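Local coordinates for peptide ABC transporter permease (Staphylococcus hominis, PDB 6EXS), which probably carries peptides across the membrane, including the thioalcohol-conjugated peptide bound here, a malodour precursor of the human axilla, as a POT-family member of the major facilitator superfamily, at residues A[283-287]-A[483-487]. Residues are numbered along the deposited sequence; the frame is centred on the assembly and turned at random.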
loop_
_atom_site.group_PDB
_atom_site.type_symbol
_atom_site.label_atom_id
_atom_site.label_comp_id
_atom_site.label_asym_id
_atom_site.label_seq_id
_atom_site.Cartn_x
_atom_site.Cartn_y
_atom_site.Cartn_z
ATOM N N SER A 283 11.466 -4.332 25.619
ATOM C CA SER A 283 10.352 -3.561 26.171
ATOM C C SER A 283 9.688 -2.639 25.138
ATOM O O SER A 283 8.477 -2.439 25.203
ATOM C CB SER A 283 10.784 -2.779 27.406
ATOM O OG SER A 283 10.578 -3.565 28.568
ATOM N N ARG A 284 10.472 -2.108 24.179
ATOM C CA ARG A 284 9.973 -1.256 23.100
ATOM C C ARG A 284 9.239 -2.091 22.038
ATOM O O ARG A 284 8.327 -1.573 21.385
ATOM C CB ARG A 284 11.110 -0.452 22.461
ATOM C CG ARG A 284 11.699 0.635 23.357
ATOM C CD ARG A 284 12.765 1.452 22.642
ATOM N NE ARG A 284 13.858 0.619 22.127
ATOM C CZ ARG A 284 14.890 1.078 21.426
ATOM N NH1 ARG A 284 14.995 2.374 21.157
ATOM N NH2 ARG A 284 15.828 0.247 20.995
ATOM N N VAL A 285 9.634 -3.379 21.869
ATOM C CA VAL A 285 9.020 -4.342 20.937
ATOM C C VAL A 285 7.592 -4.660 21.412
ATOM O O VAL A 285 6.658 -4.562 20.615
ATOM C CB VAL A 285 9.883 -5.625 20.742
ATOM C CG1 VAL A 285 9.146 -6.685 19.920
ATOM C CG2 VAL A 285 11.228 -5.289 20.102
ATOM N N LYS A 286 7.421 -5.006 22.711
ATOM C CA LYS A 286 6.097 -5.284 23.278
ATOM C C LYS A 286 5.220 -4.022 23.300
ATOM O O LYS A 286 3.998 -4.125 23.172
ATOM C CB LYS A 286 6.165 -5.994 24.649
ATOM C CG LYS A 286 6.960 -5.280 25.731
ATOM C CD LYS A 286 6.783 -5.963 27.076
ATOM C CE LYS A 286 7.554 -5.290 28.186
ATOM N NZ LYS A 286 8.930 -5.834 28.311
ATOM N N ALA A 287 5.855 -2.833 23.393
ATOM C CA ALA A 287 5.185 -1.533 23.353
ATOM C C ALA A 287 4.611 -1.252 21.956
ATOM O O ALA A 287 3.677 -0.459 21.842
ATOM C CB ALA A 287 6.154 -0.430 23.743
ATOM N N PRO A 483 -0.263 5.834 28.530
ATOM C CA PRO A 483 0.940 6.300 29.250
ATOM C C PRO A 483 2.003 5.208 29.448
ATOM O O PRO A 483 3.199 5.515 29.394
ATOM C CB PRO A 483 0.388 6.811 30.590
ATOM C CG PRO A 483 -1.077 6.982 30.379
ATOM C CD PRO A 483 -1.449 5.912 29.410
ATOM N N LYS A 484 1.575 3.939 29.644
ATOM C CA LYS A 484 2.478 2.799 29.841
ATOM C C LYS A 484 3.168 2.354 28.551
ATOM O O LYS A 484 4.296 1.859 28.608
ATOM C CB LYS A 484 1.754 1.620 30.510
ATOM C CG LYS A 484 1.730 1.696 32.039
ATOM C CD LYS A 484 0.375 2.133 32.596
ATOM C CE LYS A 484 -0.601 0.987 32.745
ATOM N NZ LYS A 484 -1.959 1.465 33.109
ATOM N N ILE A 485 2.490 2.533 27.397
ATOM C CA ILE A 485 2.978 2.171 26.058
ATOM C C ILE A 485 4.236 2.979 25.673
ATOM O O ILE A 485 5.178 2.407 25.124
ATOM C CB ILE A 485 1.826 2.266 24.997
ATOM C CG1 ILE A 485 0.744 1.178 25.254
ATOM C CG2 ILE A 485 2.350 2.192 23.543
ATOM C CD1 ILE A 485 -0.677 1.472 24.678
ATOM N N THR A 486 4.256 4.288 25.983
ATOM C CA THR A 486 5.380 5.176 25.660
ATOM C C THR A 486 6.627 4.809 26.483
ATOM O O THR A 486 6.659 5.011 27.705
ATOM C CB THR A 486 4.966 6.651 25.760
ATOM O OG1 THR A 486 4.631 6.959 27.113
ATOM C CG2 THR A 486 3.801 6.988 24.842
ATOM N N LYS A 487 7.627 4.203 25.799
ATOM C CA LYS A 487 8.882 3.727 26.398
ATOM C C LYS A 487 10.121 4.266 25.667
ATOM O O LYS A 487 10.392 3.904 24.520
ATOM C CB LYS A 487 8.905 2.189 26.454
ATOM C CG LYS A 487 7.839 1.582 27.357
ATOM C CD LYS A 487 7.790 0.085 27.193
ATOM C CE LYS A 487 6.609 -0.541 27.886
ATOM N NZ LYS A 487 6.554 -2.006 27.644
#
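K487 turns its CG away from its own carbonyl carbon and beside its backbone N (chi1 -64°), and the rest of its chain runs fully extended across the gap to the helical turn of S283 and A287. There K487 NZ donates a hydrogen bond to S283 O, 3.1 Å away. The C=O···NZ angle is 132° and the ammonium is tilted off the carbonyl plane. On the opposite face of that plane A287 N delivers the helical i+4 bond, 3.2 Å from S283 O, so two donors grip this one carbonyl.

K286 stands close by. Its CG is wedged between the backbone N and the carbonyl carbon (chi1 56°), and a bend at the last torsion swings its NZ back to S283 OG, 2.8 Å away. The two lysine chains cross at about a right angle, with K286 NZ and K487 NZ 4.6 Å apart; this pairing of like charges would be mildly unfavourable, though each ammonium has a serine oxygen to bind.

Beyond the lysines the side chains meet mostly backbone oxygens. A287 CB points at the other segment and sits 3.3 Å from I485 O, while A287 CB and K487 CD add a carbon-to-carbon touch at 3.9 Å. In return, I485 CG2 lies 3.4 Å from A287 O. At the edge, R284 CG runs past K487 O at 3.7 Å.

T486 leaves helical geometry, and its OG1 bonds back to P483 O as the short helix 482-485 ends. The contact lies at the protein surface, includes none of the residues lining the peptide pocket, and joins the tail of the chain to the first turns of helix 279-302. From the same part of that helix, V285 packs on F268, M271 and L272 of helix 249-273, while T486 touches S363 in the loop ahead of helix 364-389.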